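Local coordinates for protein arginase (Thermus thermophilus, PDB 2EF5) that probably hydrolyses L-arginine to L-ornithine and urea, as expected of an arginase that binds two manganese ions in each subunit, at residues E1-V6 with L38-E43; R79-P84 with A106-R111; A140-L145 with F154-P159; L244-L249 with L282-K287. All coordinates share one frame; numbering follows the deposited sequence.

The contacts follow one another along the chain, all within a single arginase-family domain built on an eight-stranded parallel sheet. Contact 1 pairs strands 2-8 and 41-47 at one margin of that sheet. Contact 2 joins the ends of helices 66-81 and 99-107, its centre about 16 Å from that of contact 1, and Ala4 of contact 1 packs against Leu83 of contact 2. Contact 4 joins helices 239-252 and 272-284, and also touches contact 1, where the Tyr40 hydroxyl reaches the Leu285 carbonyl. Contact 3, between helix 138-142 and the loop before strand 162-167, lies across the chain's centre from contact 4, centres about 26 Å apart. Contacts 2 to 4 pack helices and loops around the sheet.

Contact 1 (E1-V6 with L38-E43); sequences ERVAVV and LGYTVE
Val3 and Tyr40 meet obliquely: CG2 of the valine comes within 3.6 Å of CD1 on the tyrosine ring. Val3 turns CG1 anti to the backbone N (chi1 171°), which leaves CG2 beside that N and near the ring. The Glu1 carbonyl oxygen lies at the ring edge, near its plane, and the phenol oxygen goes on to hydrogen bond the carbonyl of Leu285. An alanine in place of Tyr40 would probably leave Val3 CG2 without its aromatic neighbour and the Leu285 carbonyl without the phenol bond.

Glu1 O is gripped twice from Thr41, by the backbone N at 2.9 Å and by OG1 at 3.2 Å, the hydroxyl sitting above the carbonyl plane. Thr41 OG1 occupies the crowded position between its backbone N and carbonyl carbon (chi1 62°), and from there it also lies 3.5 Å from CG of Arg2, whose side chain runs alongside in the same direction. Beyond, Val3 N bonds Thr41 O, Glu43 N bonds Val3 O, and Val5 N bonds Glu43 O at 2.9 Å. Val5 CG2 rests 4.1 Å from Val42 CG1, on the same sheet face as Val3, where Leu35 of helix 31-37 covers both Val3 and Val42. Strand 2-8, that helix and strand 41-47 thus form a beta-alpha-beta crossover, with two neighbouring parallel strands at the margin of the alpha/beta arginase fold.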
# COMPACT_ATOMS: atom_id res chain seq x y z
N GLU A 1 10.77 -27.25 40.66
CA GLU A 1 11.76 -28.17 41.29
C GLU A 1 11.75 -29.57 40.68
O GLU A 1 12.78 -30.22 40.61
CB GLU A 1 11.50 -28.28 42.80
CG GLU A 1 10.03 -28.41 43.18
CD GLU A 1 9.83 -29.04 44.55
OE1 GLU A 1 10.50 -28.59 45.51
OE2 GLU A 1 8.99 -29.96 44.67
N ARG A 2 10.58 -30.01 40.24
CA ARG A 2 10.43 -31.35 39.66
C ARG A 2 10.21 -31.37 38.16
O ARG A 2 9.42 -30.59 37.62
CB ARG A 2 9.28 -32.09 40.35
CG ARG A 2 9.52 -32.42 41.82
CD ARG A 2 8.22 -32.89 42.47
NE ARG A 2 7.23 -31.81 42.50
CZ ARG A 2 5.94 -31.97 42.78
NH1 ARG A 2 5.46 -33.18 43.06
NH2 ARG A 2 5.12 -30.93 42.76
N VAL A 3 10.90 -32.29 37.49
CA VAL A 3 10.79 -32.46 36.05
C VAL A 3 10.59 -33.93 35.70
O VAL A 3 11.26 -34.81 36.24
CB VAL A 3 12.06 -31.95 35.32
CG1 VAL A 3 12.01 -32.35 33.85
CG2 VAL A 3 12.16 -30.45 35.45
N ALA A 4 9.66 -34.19 34.79
CA ALA A 4 9.39 -35.54 34.34
C ALA A 4 9.65 -35.58 32.83
O ALA A 4 9.13 -34.76 32.08
CB ALA A 4 7.95 -35.94 34.63
N VAL A 5 10.47 -36.54 32.41
CA VAL A 5 10.81 -36.71 31.00
C VAL A 5 10.18 -37.98 30.45
O VAL A 5 10.35 -39.06 31.01
CB VAL A 5 12.33 -36.82 30.80
CG1 VAL A 5 12.65 -37.10 29.35
CG2 VAL A 5 13.01 -35.54 31.26
N VAL A 6 9.45 -37.86 29.34
CA VAL A 6 8.84 -39.02 28.72
C VAL A 6 9.10 -38.98 27.22
O VAL A 6 9.02 -37.92 26.59
CB VAL A 6 7.32 -39.07 28.97
CG1 VAL A 6 6.65 -37.84 28.41
CG2 VAL A 6 6.74 -40.32 28.35
N LEU A 38 21.36 -28.40 36.95
CA LEU A 38 20.66 -27.13 37.02
C LEU A 38 19.87 -27.00 38.33
O LEU A 38 19.32 -25.94 38.63
CB LEU A 38 19.74 -27.00 35.81
CG LEU A 38 19.26 -25.62 35.38
CD1 LEU A 38 20.45 -24.71 35.15
CD2 LEU A 38 18.44 -25.75 34.10
N GLY A 39 19.81 -28.08 39.10
CA GLY A 39 19.10 -28.04 40.36
C GLY A 39 17.75 -28.73 40.42
O GLY A 39 17.11 -28.75 41.46
N TYR A 40 17.32 -29.30 39.30
CA TYR A 40 16.03 -29.98 39.25
C TYR A 40 16.14 -31.44 39.67
O TYR A 40 17.17 -32.08 39.47
CB TYR A 40 15.46 -29.94 37.82
CG TYR A 40 14.97 -28.59 37.36
CD1 TYR A 40 13.72 -28.11 37.74
CD2 TYR A 40 15.75 -27.79 36.52
CE1 TYR A 40 13.26 -26.86 37.30
CE2 TYR A 40 15.30 -26.55 36.08
CZ TYR A 40 14.06 -26.09 36.47
OH TYR A 40 13.63 -24.86 36.04
N THR A 41 15.08 -31.97 40.26
CA THR A 41 15.05 -33.38 40.63
C THR A 41 14.33 -33.94 39.41
O THR A 41 13.21 -33.52 39.11
CB THR A 41 14.25 -33.63 41.92
OG1 THR A 41 12.89 -33.23 41.74
CG2 THR A 41 14.85 -32.83 43.07
N VAL A 42 14.97 -34.87 38.72
CA VAL A 42 14.41 -35.42 37.49
C VAL A 42 14.06 -36.90 37.48
O VAL A 42 14.78 -37.73 38.02
CB VAL A 42 15.39 -35.17 36.31
CG1 VAL A 42 14.73 -35.51 34.98
CG2 VAL A 42 15.86 -33.72 36.34
N GLU A 43 12.94 -37.21 36.84
CA GLU A 43 12.45 -38.58 36.72
C GLU A 43 12.17 -38.93 35.25
O GLU A 43 11.43 -38.23 34.56
CB GLU A 43 11.17 -38.76 37.54
CG GLU A 43 10.33 -39.94 37.09
CD GLU A 43 9.18 -40.25 38.03
OE1 GLU A 43 8.44 -39.32 38.40
OE2 GLU A 43 9.02 -41.44 38.38

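Contact 2 (R79-P84 with A106-R111); sequences RLAALP and AARGRR
Arg108 reaches the end of helix 66-81 by an almost straight side chain: CG is anti to the carbonyl carbon (chi1 -64°), and the chain stays extended from there to NE. Only the last torsion bends it, swinging CZ aside (chi4 -59°) and bringing the guanidinium up to the backbone oxygen of Ala81. The residue itself stands at positive phi, the first to leave helix 99-107, in a type I' turn from Ala107 to Arg110 closed by a bond from Arg110 N to Ala107 O.

Ala81 O lies at the edge of the guanidinium, near its plane. NH1 points almost straight at it, but the modelled separation of 2.4 Å from Arg108 NH1 to Ala81 O is very short, so its exact length is doubtful. A second, weak bond runs from Arg108 NH2 to Ala81 O at 3.2 Å; NH2 is crowded against Leu83 in the model, and its position is less certain.

Beside the arginine, the two helices pack through small and branched apolar groups. Leu80 CD1 comes within 4.4 Å of Ala106 CB and 4.1 Å of Ala106 N. The same leucine rests on Pro89 and Val91 of strand 87-93, which places this pairing over the sheet. Within 79-84, Leu83 N bonds Leu80 O at 3.1 Å.

A positive group laid against the carbonyl end of a helix would be favoured by the partial negative charge there, so the Arg108 contact probably has an electrostatic component in addition to hydrogen bonding whose detailed geometry is doubtful.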
# COMPACT_ATOMS: atom_id res chain seq x y z
N ARG A 79 -0.95 -40.06 30.51
CA ARG A 79 0.24 -40.12 31.34
C ARG A 79 0.58 -38.76 31.92
O ARG A 79 0.95 -38.65 33.09
CB ARG A 79 1.42 -40.65 30.53
CG ARG A 79 2.70 -40.80 31.34
CD ARG A 79 2.67 -42.03 32.22
NE ARG A 79 3.53 -41.88 33.39
CZ ARG A 79 4.21 -42.87 33.96
NH1 ARG A 79 4.13 -44.10 33.46
NH2 ARG A 79 4.96 -42.64 35.03
N LEU A 80 0.46 -37.72 31.10
CA LEU A 80 0.76 -36.36 31.55
C LEU A 80 -0.32 -35.80 32.47
O LEU A 80 -0.02 -35.12 33.46
CB LEU A 80 0.94 -35.43 30.34
CG LEU A 80 2.12 -35.71 29.39
CD1 LEU A 80 2.16 -34.66 28.30
CD2 LEU A 80 3.43 -35.71 30.17
N ALA A 81 -1.58 -36.09 32.16
CA ALA A 81 -2.69 -35.60 32.97
C ALA A 81 -2.64 -36.20 34.36
O ALA A 81 -3.11 -35.60 35.33
CB ALA A 81 -4.02 -35.94 32.30
N ALA A 82 -2.06 -37.39 34.47
CA ALA A 82 -1.96 -38.07 35.75
C ALA A 82 -0.80 -37.60 36.62
O ALA A 82 -0.72 -37.96 37.80
CB ALA A 82 -1.86 -39.58 35.52
N LEU A 83 0.11 -36.80 36.06
CA LEU A 83 1.24 -36.31 36.83
C LEU A 83 0.81 -35.39 37.96
O LEU A 83 -0.13 -34.63 37.82
CB LEU A 83 2.23 -35.55 35.93
CG LEU A 83 3.13 -36.35 34.99
CD1 LEU A 83 3.94 -35.41 34.12
CD2 LEU A 83 4.05 -37.24 35.80
N PRO A 84 1.48 -35.47 39.12
CA PRO A 84 1.07 -34.56 40.20
C PRO A 84 1.38 -33.15 39.68
O PRO A 84 2.39 -32.95 39.02
CB PRO A 84 1.96 -34.98 41.36
CG PRO A 84 3.18 -35.55 40.69
CD PRO A 84 2.59 -36.34 39.56
N ALA A 106 -0.85 -31.99 29.09
CA ALA A 106 -0.19 -31.00 29.94
C ALA A 106 -1.09 -29.82 30.30
O ALA A 106 -0.86 -29.14 31.31
CB ALA A 106 1.09 -30.48 29.27
N ALA A 107 -2.11 -29.56 29.49
CA ALA A 107 -3.02 -28.46 29.72
C ALA A 107 -3.87 -28.68 30.97
O ALA A 107 -4.31 -27.72 31.62
CB ALA A 107 -3.92 -28.25 28.51
N ARG A 108 -4.12 -29.94 31.30
CA ARG A 108 -4.91 -30.29 32.47
C ARG A 108 -6.29 -29.65 32.47
O ARG A 108 -6.79 -29.24 33.52
CB ARG A 108 -4.17 -29.88 33.75
CG ARG A 108 -2.88 -30.63 33.96
CD ARG A 108 -2.32 -30.43 35.34
NE ARG A 108 -1.33 -31.46 35.63
CZ ARG A 108 -1.61 -32.76 35.61
NH1 ARG A 108 -2.83 -33.18 35.33
NH2 ARG A 108 -0.65 -33.65 35.84
N GLY A 109 -6.90 -29.55 31.30
CA GLY A 109 -8.23 -28.97 31.21
C GLY A 109 -8.31 -27.46 31.36
O GLY A 109 -9.38 -26.89 31.22
N ARG A 110 -7.18 -26.81 31.64
CA ARG A 110 -7.19 -25.36 31.79
C ARG A 110 -6.70 -24.66 30.52
O ARG A 110 -6.10 -25.28 29.65
CB ARG A 110 -6.34 -24.94 32.99
CG ARG A 110 -6.37 -23.43 33.29
CD ARG A 110 -7.79 -22.84 33.20
NE ARG A 110 -8.75 -23.52 34.08
CZ ARG A 110 -8.79 -23.38 35.40
NH1 ARG A 110 -7.93 -22.59 36.01
NH2 ARG A 110 -9.69 -24.05 36.11
N ARG A 111 -6.97 -23.36 30.44
CA ARG A 111 -6.57 -22.56 29.30
C ARG A 111 -5.06 -22.33 29.31
O ARG A 111 -4.52 -21.79 30.27
CB ARG A 111 -7.30 -21.21 29.34
CG ARG A 111 -7.01 -20.31 28.16
CD ARG A 111 -7.60 -18.92 28.36
NE ARG A 111 -7.34 -18.05 27.22
CZ ARG A 111 -7.60 -16.75 27.19
NH1 ARG A 111 -8.14 -16.15 28.25
NH2 ARG A 111 -7.33 -16.04 26.10

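Contact 3 (A140-L145 with F154-P159); sequences AVLSGL and FRAVDP
Phe154 touches Val141 at the root of its aromatic side chain: CB lies 3.9 Å from Val141 CG1, the two side chains running side by side, while the flat ring leads away toward Met100 of helix 99-107 and Arg70 and Ala73 of helix 66-81. Arg155 likewise makes its contact before its flat group begins, its CG and CD passing 3.5 Å from Gly144 CA. Gly144 is the positive-phi residue of a Schellman motif that ends helix 138-142, closed by bonds from Leu145 N to Ala140 O and from Gly144 N to Val141 O. A beta carbon on Gly144 would collide with Arg155 CD, and the backbone angles by themselves call for glycine.

Val157 holds CG1 between its backbone N and carbonyl carbon (chi1 68°), and that methyl sits 4.1 Å from Leu142 CB. Leu142 CD2 meanwhile lies 3.3 Å from Phe154 O. Around them, Leu142 packs on Val103 and Trp116 and Val157 on Val114, so the loop leading into strand 162-167 is packed beside helix 99-107 and strand 113-117. The Leu142 side chain is about 10 Å from a bound manganese ion, near the metal site but not part of it. Pro159 CG abuts Ser143 CB, whose hydroxyl bonds back to Leu139 O. At the centre, Leu142 O accepts two backbone bonds, from Ala156 N at 2.9 Å and from Val157 N at 3.1 Å.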
# COMPACT_ATOMS: atom_id res chain seq x y z
N ALA A 140 -3.30 -27.82 14.10
CA ALA A 140 -4.67 -27.59 13.63
C ALA A 140 -5.59 -28.39 14.55
O ALA A 140 -6.52 -27.84 15.14
CB ALA A 140 -4.82 -28.06 12.20
N VAL A 141 -5.30 -29.68 14.70
CA VAL A 141 -6.09 -30.55 15.56
C VAL A 141 -6.24 -29.94 16.95
O VAL A 141 -7.35 -29.83 17.47
CB VAL A 141 -5.42 -31.94 15.69
CG1 VAL A 141 -6.15 -32.77 16.74
CG2 VAL A 141 -5.45 -32.66 14.35
N LEU A 142 -5.12 -29.56 17.56
CA LEU A 142 -5.16 -28.97 18.89
C LEU A 142 -6.07 -27.75 18.90
O LEU A 142 -6.67 -27.43 19.92
CB LEU A 142 -3.75 -28.56 19.34
CG LEU A 142 -2.82 -29.70 19.75
CD1 LEU A 142 -1.39 -29.19 19.84
CD2 LEU A 142 -3.28 -30.26 21.10
N SER A 143 -6.15 -27.07 17.76
CA SER A 143 -6.99 -25.88 17.64
C SER A 143 -8.44 -26.23 17.30
O SER A 143 -9.27 -25.34 17.13
CB SER A 143 -6.43 -24.94 16.58
OG SER A 143 -5.16 -24.43 16.97
N GLY A 144 -8.72 -27.53 17.20
CA GLY A 144 -10.07 -27.98 16.89
C GLY A 144 -10.43 -28.12 15.43
O GLY A 144 -11.60 -28.20 15.09
N LEU A 145 -9.42 -28.15 14.56
CA LEU A 145 -9.65 -28.29 13.12
C LEU A 145 -9.03 -29.58 12.60
O LEU A 145 -7.87 -29.88 12.90
CB LEU A 145 -9.03 -27.11 12.37
CG LEU A 145 -9.48 -25.69 12.73
CD1 LEU A 145 -8.56 -24.69 12.06
CD2 LEU A 145 -10.93 -25.47 12.30
N PHE A 154 -8.31 -34.52 21.27
CA PHE A 154 -7.13 -33.68 21.40
C PHE A 154 -7.33 -32.17 21.31
O PHE A 154 -6.39 -31.41 21.56
CB PHE A 154 -6.06 -34.11 20.39
CG PHE A 154 -5.65 -35.55 20.53
CD1 PHE A 154 -5.28 -36.06 21.77
CD2 PHE A 154 -5.67 -36.41 19.44
CE1 PHE A 154 -4.93 -37.40 21.92
CE2 PHE A 154 -5.32 -37.75 19.57
CZ PHE A 154 -4.96 -38.25 20.81
N ARG A 155 -8.53 -31.71 20.95
CA ARG A 155 -8.76 -30.27 20.88
C ARG A 155 -8.40 -29.76 22.27
O ARG A 155 -8.88 -30.31 23.27
CB ARG A 155 -10.23 -29.97 20.56
CG ARG A 155 -10.53 -28.48 20.35
CD ARG A 155 -11.95 -28.25 19.82
NE ARG A 155 -12.98 -28.62 20.78
CZ ARG A 155 -13.29 -27.91 21.86
NH1 ARG A 155 -12.63 -26.79 22.13
NH2 ARG A 155 -14.25 -28.33 22.68
N ALA A 156 -7.56 -28.74 22.36
CA ALA A 156 -7.17 -28.26 23.68
C ALA A 156 -6.75 -26.81 23.78
O ALA A 156 -6.44 -26.33 24.86
CB ALA A 156 -6.07 -29.16 24.25
N VAL A 157 -6.73 -26.09 22.66
CA VAL A 157 -6.33 -24.69 22.71
C VAL A 157 -7.13 -23.83 21.76
O VAL A 157 -7.54 -24.29 20.69
CB VAL A 157 -4.83 -24.52 22.37
CG1 VAL A 157 -4.59 -24.85 20.91
CG2 VAL A 157 -4.38 -23.10 22.68
N ASP A 158 -7.37 -22.59 22.15
CA ASP A 158 -8.10 -21.65 21.30
C ASP A 158 -7.06 -21.07 20.35
O ASP A 158 -5.98 -20.67 20.78
CB ASP A 158 -8.71 -20.54 22.15
CG ASP A 158 -9.60 -19.61 21.34
OD1 ASP A 158 -9.12 -19.04 20.33
OD2 ASP A 158 -10.78 -19.44 21.72
N PRO A 159 -7.38 -21.00 19.05
CA PRO A 159 -6.46 -20.46 18.04
C PRO A 159 -5.85 -19.12 18.45
O PRO A 159 -4.74 -18.79 18.05
CB PRO A 159 -7.35 -20.33 16.80
CG PRO A 159 -8.31 -21.46 16.97
CD PRO A 159 -8.66 -21.39 18.44

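Contact 4 (L244-L249 with L282-K287); sequences LLMEIL and LSLLGK. With GAI (guanidine), chain I.
Glu247 leans against Ser283 with its methylene and holds a bound guanidine with its tip. From CB the chain turns CG anti to the carbonyl carbon (chi1 -57°), where CG lies 4.1 Å from Ser283 CB. Beyond CG it is extended, bringing CD to 3.4 Å from guanidine N1. The carboxylate then receives two bonds: guanidine N1 to OE1 at 2.7 Å, and N3 to OE2 at 2.9 Å. OE2 also takes a bond from a water, 2.6 Å away, which donates to Lys287 O as well and accepts from Ser283 OG. That hydroxyl also hydrogen-bonds His243 ND1. An alanine here would probably leave the guanidine without this pair of acceptors and the water without one of its three partners. Arg240, His243, Leu244 and Ile289 complete the guanidine pocket.

Away from this polar end, Met246 CB packs 3.8 Å from Ser283 CB, and its sulphur SD comes to 3.9 Å from Leu284 CB, while Leu284 CD1 touches Leu249 CB. Helix 239-252 thus lies beside helix 272-284, with Leu284 resting on Val255 and Leu258 of strand 255-261 and Leu249 reaching Leu204 of helix 196-206.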
# COMPACT_ATOMS: atom_id res chain seq x y z
N LEU A 244 18.12 -16.99 23.01
CA LEU A 244 17.49 -15.76 23.49
C LEU A 244 15.99 -15.97 23.68
O LEU A 244 15.42 -15.59 24.70
CB LEU A 244 17.71 -14.60 22.53
CG LEU A 244 17.05 -13.30 23.02
CD1 LEU A 244 17.71 -12.86 24.33
CD2 LEU A 244 17.17 -12.22 21.98
N LEU A 245 15.34 -16.56 22.68
CA LEU A 245 13.91 -16.83 22.75
C LEU A 245 13.57 -17.64 24.00
O LEU A 245 12.62 -17.33 24.72
CB LEU A 245 13.44 -17.58 21.51
CG LEU A 245 11.95 -17.96 21.52
CD1 LEU A 245 11.09 -16.70 21.61
CD2 LEU A 245 11.63 -18.74 20.27
N MET A 246 14.35 -18.69 24.23
CA MET A 246 14.14 -19.55 25.39
C MET A 246 14.34 -18.79 26.70
O MET A 246 13.56 -18.95 27.63
CB MET A 246 15.08 -20.76 25.35
CG MET A 246 14.86 -21.71 24.19
SD MET A 246 13.21 -22.47 24.11
CE MET A 246 12.47 -21.54 22.79
N GLU A 247 15.39 -17.98 26.77
CA GLU A 247 15.69 -17.23 27.99
C GLU A 247 14.60 -16.20 28.33
O GLU A 247 14.26 -16.02 29.50
CB GLU A 247 17.05 -16.52 27.87
CG GLU A 247 18.21 -17.47 27.57
CD GLU A 247 19.49 -16.72 27.22
OE1 GLU A 247 19.41 -15.68 26.55
OE2 GLU A 247 20.59 -17.19 27.59
N ILE A 248 14.07 -15.53 27.31
CA ILE A 248 13.04 -14.54 27.57
C ILE A 248 11.74 -15.22 28.00
O ILE A 248 11.03 -14.73 28.87
CB ILE A 248 12.81 -13.63 26.34
CG1 ILE A 248 14.08 -12.80 26.09
CG2 ILE A 248 11.63 -12.71 26.58
CD1 ILE A 248 14.01 -11.88 24.87
N LEU A 249 11.43 -16.37 27.41
CA LEU A 249 10.23 -17.10 27.80
C LEU A 249 10.44 -17.60 29.23
O LEU A 249 9.51 -17.58 30.05
CB LEU A 249 9.97 -18.29 26.86
CG LEU A 249 9.59 -17.93 25.42
CD1 LEU A 249 9.43 -19.19 24.58
CD2 LEU A 249 8.31 -17.10 25.40
N LEU A 282 17.50 -26.40 28.54
CA LEU A 282 18.12 -25.88 29.76
C LEU A 282 17.86 -24.38 29.88
O LEU A 282 17.52 -23.88 30.96
CB LEU A 282 19.62 -26.17 29.74
CG LEU A 282 20.03 -27.65 29.65
CD1 LEU A 282 21.55 -27.75 29.62
CD2 LEU A 282 19.45 -28.44 30.84
N SER A 283 18.00 -23.65 28.78
CA SER A 283 17.75 -22.21 28.82
C SER A 283 16.29 -21.94 29.13
O SER A 283 15.96 -21.01 29.88
CB SER A 283 18.10 -21.55 27.49
OG SER A 283 19.49 -21.63 27.23
N LEU A 284 15.39 -22.73 28.56
CA LEU A 284 13.97 -22.54 28.81
C LEU A 284 13.65 -22.78 30.28
O LEU A 284 12.73 -22.17 30.83
CB LEU A 284 13.14 -23.47 27.93
CG LEU A 284 11.62 -23.27 28.03
CD1 LEU A 284 11.25 -21.89 27.51
CD2 LEU A 284 10.90 -24.34 27.23
N LEU A 285 14.40 -23.68 30.91
CA LEU A 285 14.17 -23.99 32.31
C LEU A 285 15.01 -23.17 33.30
O LEU A 285 15.19 -23.56 34.45
CB LEU A 285 14.36 -25.49 32.55
CG LEU A 285 13.05 -26.27 32.34
CD1 LEU A 285 12.53 -26.08 30.92
CD2 LEU A 285 13.28 -27.74 32.62
N GLY A 286 15.53 -22.03 32.87
CA GLY A 286 16.28 -21.19 33.79
C GLY A 286 17.79 -21.06 33.71
O GLY A 286 18.36 -20.21 34.41
N LYS A 287 18.46 -21.87 32.90
CA LYS A 287 19.91 -21.75 32.81
C LYS A 287 20.24 -20.38 32.22
O LYS A 287 19.68 -19.99 31.20
CB LYS A 287 20.52 -22.85 31.93
CG LYS A 287 22.05 -22.90 31.99
CD LYS A 287 22.64 -24.11 31.27
CE LYS A 287 24.17 -24.17 31.45
NZ LYS A 287 24.79 -25.31 30.70
C GAI I . 22.31 -16.17 24.52
N1 GAI I . 21.24 -15.37 24.59
N2 GAI I . 23.15 -16.07 23.48
N3 GAI I . 22.55 -17.07 25.49
O HOH W 1 20.74 -19.62 28.57